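Local coordinates for MUTM (fpg) protein (Thermus thermophilus, PDB 1EE8) that belongs to the MutM (Fpg) protein family, pairing an N-terminal beta-rich domain with an H2TH domain and a zinc finger, at residues L45-D48 with F53-F56; E63-L68 with R113-L118. All blocks are in the same frame, centred on the assembly; numbering follows the deposited sequence.

Both contacts involve the mixed sheet in the N-terminal half of this MutM (Fpg) protein, their centres 11 Å apart. Interaction 1 comes first in sequence and pairs strands 42-50 and 53-58 edge to edge; interaction 2 follows, packing strand 62-67 of the same sheet against the segment 113-118, which runs into the helix that includes L118. Strands 53-58 and 62-67 are neighbours, and the backbone of one contact meets the other where L54 O lies 2.8 Å from A66 N, a probable hydrogen bond. F53 also touches I115 and L118, so the sheet's pairing and its cover by 113-118 share one apolar layer.

Interaction 1 of 2, residues L45-D48 with F53-F56; sequences LEVD and FLLF
D48 and L55 form a hydrogen-bonded antiparallel pair with two short backbone bonds: D48 N to L55 O and L55 N to D48 O, each 2.7 Å. The first arrives in the plane of the L55 carbonyl with an N-H...O angle of 152°; the second is straighter, at 170°. Weaker CA-H...O contacts add to these, the shortest running from V47 CA to L55 O at 3.2 Å. The two antiparallel strands are the arms of a beta hairpin in the mixed sheet, and farther from its turn L45 and E46 both face A57 in a classic beta bulge. Apolar contact centres on V47, whose non-hydrogen-bonded partner is F56. V47 CG2 lies above the ring plane just outside the rim, 3.9 Å from F56 CD1, while CG1 stands over the same face, offset from its centre. With CG1 anti to the backbone N (chi1 -178°), V47 also brings that methyl within 4.0 Å of L54 CD1. Helix 3-17 covers this side, through V17 against V47 and V6 against L54. Among the charged groups, E46 OE1 accepts the V47 N-H at 2.9 Å through its anti lone pair, and E46 OE2 forms a salt bridge with R14.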
loop_
_atom_site.group_PDB
_atom_site.type_symbol
_atom_site.label_atom_id
_atom_site.label_comp_id
_atom_site.label_asym_id
_atom_site.label_seq_id
_atom_site.Cartn_x
_atom_site.Cartn_y
_atom_site.Cartn_z
ATOM N N LEU A 45 10.583 0.276 13.598
ATOM C CA LEU A 45 11.041 1.196 14.633
ATOM C C LEU A 45 10.564 0.839 16.035
ATOM O O LEU A 45 11.197 1.203 17.024
ATOM C CB LEU A 45 10.595 2.612 14.287
ATOM C CG LEU A 45 11.025 3.066 12.887
ATOM C CD1 LEU A 45 10.605 4.511 12.664
ATOM C CD2 LEU A 45 12.532 2.912 12.741
ATOM N N GLU A 46 9.441 0.135 16.122
ATOM C CA GLU A 46 8.903 -0.268 17.415
ATOM C C GLU A 46 7.794 -1.287 17.257
ATOM O O GLU A 46 7.229 -1.446 16.172
ATOM C CB GLU A 46 8.342 0.939 18.167
ATOM C CG GLU A 46 9.262 1.512 19.223
ATOM C CD GLU A 46 9.389 0.636 20.462
ATOM O OE1 GLU A 46 8.920 -0.527 20.447
ATOM O OE2 GLU A 46 9.975 1.121 21.457
ATOM N N VAL A 47 7.500 -1.982 18.351
ATOM C CA VAL A 47 6.425 -2.964 18.388
ATOM C C VAL A 47 5.607 -2.574 19.612
ATOM O O VAL A 47 6.018 -2.814 20.748
ATOM C CB VAL A 47 6.954 -4.407 18.557
ATOM C CG1 VAL A 47 5.787 -5.401 18.536
ATOM C CG2 VAL A 47 7.939 -4.738 17.449
ATOM N N ASP A 48 4.470 -1.928 19.379
ATOM C CA ASP A 48 3.613 -1.496 20.473
ATOM C C ASP A 48 2.430 -2.439 20.656
ATOM O O ASP A 48 2.167 -3.307 19.821
ATOM C CB ASP A 48 3.081 -0.084 20.220
ATOM C CG ASP A 48 4.186 0.944 20.067
ATOM O OD1 ASP A 48 5.153 0.911 20.856
ATOM O OD2 ASP A 48 4.077 1.793 19.158
ATOM N N PHE A 53 -4.101 -5.748 20.575
ATOM C CA PHE A 53 -3.481 -5.524 19.277
ATOM C C PHE A 53 -1.982 -5.353 19.370
ATOM O O PHE A 53 -1.458 -4.780 20.326
ATOM C CB PHE A 53 -4.034 -4.271 18.591
ATOM C CG PHE A 53 -5.485 -4.353 18.238
ATOM C CD1 PHE A 53 -6.452 -3.857 19.106
ATOM C CD2 PHE A 53 -5.887 -4.889 17.015
ATOM C CE1 PHE A 53 -7.795 -3.888 18.759
ATOM C CE2 PHE A 53 -7.231 -4.926 16.661
ATOM C CZ PHE A 53 -8.183 -4.426 17.529
ATOM N N LEU A 54 -1.302 -5.847 18.350
ATOM C CA LEU A 54 0.138 -5.728 18.257
ATOM C C LEU A 54 0.335 -4.744 17.105
ATOM O O LEU A 54 -0.280 -4.895 16.048
ATOM C CB LEU A 54 0.730 -7.091 17.918
ATOM C CG LEU A 54 2.169 -7.402 18.309
ATOM C CD1 LEU A 54 2.375 -7.165 19.799
ATOM C CD2 LEU A 54 2.470 -8.852 17.939
ATOM N N LEU A 55 1.157 -3.723 17.310
ATOM C CA LEU A 55 1.393 -2.742 16.258
ATOM C C LEU A 55 2.877 -2.581 15.949
ATOM O O LEU A 55 3.669 -2.245 16.830
ATOM C CB LEU A 55 0.819 -1.373 16.643
ATOM C CG LEU A 55 -0.682 -1.190 16.889
ATOM C CD1 LEU A 55 -1.066 -1.730 18.264
ATOM C CD2 LEU A 55 -1.019 0.295 16.802
ATOM N N PHE A 56 3.248 -2.840 14.699
ATOM C CA PHE A 56 4.624 -2.673 14.266
ATOM C C PHE A 56 4.717 -1.263 13.689
ATOM O O PHE A 56 4.041 -0.946 12.704
ATOM C CB PHE A 56 4.979 -3.697 13.183
ATOM C CG PHE A 56 5.058 -5.110 13.681
ATOM C CD1 PHE A 56 6.271 -5.650 14.097
ATOM C CD2 PHE A 56 3.913 -5.900 13.757
ATOM C CE1 PHE A 56 6.343 -6.958 14.582
ATOM C CE2 PHE A 56 3.975 -7.205 14.239
ATOM C CZ PHE A 56 5.194 -7.733 14.652
#

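Interaction 2 of 2, residues E63-L68 with R113-L118; sequences ELVAHL and REIPLL
V65 meets I115 and L118 in an apolar contact that joins one face of the N-terminal domain's mixed sheet to the segment 113-118, which runs into the helix that includes L118. V65 belongs to strand 62-67, and V65 CA lies 8.9 Å from I115 CA, the nearest such pair across the contact, a spacing bridged by side chains; no hydrogen bond crosses between the segments. V65 has the most surface buried here and I115 comes next. The two side chains reach toward each other tip to tip: the I115 CD1 methyl sits against the branch of V65, 3.9 Å from both V65 CB and V65 CG1 and 4.0 Å from V65 CG2, so a single methyl touches the whole fork. The extended end of I115 (chi2 164°) carries CD1 that far out from its backbone. F105 and F53, on the strands flanking 62-67, touch both V65 and I115, extending the apolar layer across three strands. L118, in the helix, adds a smaller share. Its N-H bonds to I115 O, with L118 N 3.0 Å from I115 O, a local turn consistent with both side chains facing the same strand. L118 CD2 lies 4.2 Å from V65 CG1, the same methyl that I115 CD1 touches.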
loop_
_atom_site.group_PDB
_atom_site.type_symbol
_atom_site.label_atom_id
_atom_site.label_comp_id
_atom_site.label_asym_id
_atom_site.label_seq_id
_atom_site.Cartn_x
_atom_site.Cartn_y
_atom_site.Cartn_z
ATOM N N GLU A 63 1.915 1.677 9.900
ATOM C CA GLU A 63 1.779 0.714 10.981
ATOM C C GLU A 63 1.193 -0.586 10.450
ATOM O O GLU A 63 0.282 -0.582 9.621
ATOM C CB GLU A 63 0.867 1.242 12.101
ATOM C CG GLU A 63 1.372 2.495 12.797
ATOM C CD GLU A 63 0.478 2.938 13.948
ATOM O OE1 GLU A 63 -0.725 3.202 13.722
ATOM O OE2 GLU A 63 0.985 3.029 15.084
ATOM N N LEU A 64 1.737 -1.703 10.911
ATOM C CA LEU A 64 1.205 -2.992 10.522
ATOM C C LEU A 64 0.526 -3.457 11.801
ATOM O O LEU A 64 1.183 -3.801 12.782
ATOM C CB LEU A 64 2.315 -3.958 10.114
ATOM C CG LEU A 64 1.841 -5.325 9.606
ATOM C CD1 LEU A 64 0.899 -5.153 8.421
ATOM C CD2 LEU A 64 3.049 -6.156 9.204
ATOM N N VAL A 65 -0.799 -3.424 11.795
ATOM C CA VAL A 65 -1.551 -3.827 12.963
ATOM C C VAL A 65 -1.889 -5.298 12.862
ATOM O O VAL A 65 -2.307 -5.777 11.805
ATOM C CB VAL A 65 -2.845 -2.990 13.104
ATOM C CG1 VAL A 65 -3.667 -3.477 14.301
ATOM C CG2 VAL A 65 -2.483 -1.525 13.269
ATOM N N ALA A 66 -1.690 -6.013 13.960
ATOM C CA ALA A 66 -1.983 -7.431 13.987
ATOM C C ALA A 66 -2.952 -7.773 15.102
ATOM O O ALA A 66 -2.785 -7.346 16.246
ATOM C CB ALA A 66 -0.687 -8.241 14.153
ATOM N N HIS A 67 -3.979 -8.532 14.744
ATOM C CA HIS A 67 -4.979 -8.998 15.692
ATOM C C HIS A 67 -4.837 -10.512 15.641
ATOM O O HIS A 67 -5.063 -11.123 14.603
ATOM C CB HIS A 67 -6.385 -8.575 15.257
ATOM C CG HIS A 67 -7.474 -9.322 15.958
ATOM N ND1 HIS A 67 -7.593 -9.349 17.332
ATOM C CD2 HIS A 67 -8.470 -10.105 15.479
ATOM C CE1 HIS A 67 -8.613 -10.118 17.669
ATOM N NE2 HIS A 67 -9.161 -10.590 16.562
ATOM N N LEU A 68 -4.447 -11.105 16.764
ATOM C CA LEU A 68 -4.224 -12.544 16.833
ATOM C C LEU A 68 -5.476 -13.405 16.770
ATOM O O LEU A 68 -5.479 -14.465 16.140
ATOM C CB LEU A 68 -3.431 -12.880 18.099
ATOM C CG LEU A 68 -2.106 -12.121 18.227
ATOM C CD1 LEU A 68 -1.286 -12.689 19.379
ATOM C CD2 LEU A 68 -1.320 -12.235 16.933
ATOM N N ARG A 113 -9.567 3.818 10.922
ATOM C CA ARG A 113 -10.931 3.801 10.398
ATOM C C ARG A 113 -11.403 2.379 10.112
ATOM O O ARG A 113 -12.601 2.100 10.117
ATOM C CB ARG A 113 -11.021 4.627 9.110
ATOM C CG ARG A 113 -10.977 6.133 9.314
ATOM C CD ARG A 113 -10.992 6.859 7.976
ATOM N NE ARG A 113 -9.818 6.534 7.171
ATOM C CZ ARG A 113 -9.662 6.879 5.896
ATOM N NH1 ARG A 113 -8.556 6.538 5.250
ATOM N NH2 ARG A 113 -10.611 7.561 5.264
ATOM N N GLU A 114 -10.455 1.484 9.856
ATOM C CA GLU A 114 -10.774 0.091 9.572
ATOM C C GLU A 114 -10.712 -0.751 10.838
ATOM O O GLU A 114 -11.207 -1.876 10.867
ATOM C CB GLU A 114 -9.800 -0.469 8.536
ATOM C CG GLU A 114 -10.025 0.054 7.125
ATOM C CD GLU A 114 -8.877 -0.272 6.188
ATOM O OE1 GLU A 114 -9.073 -0.174 4.958
ATOM O OE2 GLU A 114 -7.776 -0.614 6.678
ATOM N N ILE A 115 -10.111 -0.190 11.882
ATOM C CA ILE A 115 -9.962 -0.872 13.164
ATOM C C ILE A 115 -10.464 0.070 14.264
ATOM O O ILE A 115 -9.709 0.471 15.152
ATOM C CB ILE A 115 -8.478 -1.199 13.421
ATOM C CG1 ILE A 115 -7.786 -1.522 12.094
ATOM C CG2 ILE A 115 -8.359 -2.401 14.350
ATOM C CD1 ILE A 115 -6.277 -1.482 12.160
ATOM N N PRO A 116 -11.752 0.437 14.217
ATOM C CA PRO A 116 -12.340 1.341 15.213
ATOM C C PRO A 116 -12.199 0.933 16.680
ATOM O O PRO A 116 -12.088 1.794 17.552
ATOM C CB PRO A 116 -13.796 1.460 14.757
ATOM C CG PRO A 116 -14.037 0.174 14.037
ATOM C CD PRO A 116 -12.772 -0.014 13.253
ATOM N N LEU A 117 -12.200 -0.367 16.960
ATOM C CA LEU A 117 -12.053 -0.829 18.338
ATOM C C LEU A 117 -10.785 -0.218 18.918
ATOM O O LEU A 117 -10.731 0.173 20.083
ATOM C CB LEU A 117 -11.952 -2.357 18.395
ATOM C CG LEU A 117 -11.601 -2.944 19.773
ATOM C CD1 LEU A 117 -12.656 -2.533 20.789
ATOM C CD2 LEU A 117 -11.504 -4.464 19.690
ATOM N N LEU A 118 -9.766 -0.133 18.074
ATOM C CA LEU A 118 -8.482 0.411 18.464
ATOM C C LEU A 118 -8.587 1.885 18.873
ATOM O O LEU A 118 -7.732 2.403 19.597
ATOM C CB LEU A 118 -7.511 0.242 17.295
ATOM C CG LEU A 118 -6.013 0.336 17.542
ATOM C CD1 LEU A 118 -5.623 -0.491 18.753
ATOM C CD2 LEU A 118 -5.293 -0.144 16.289
#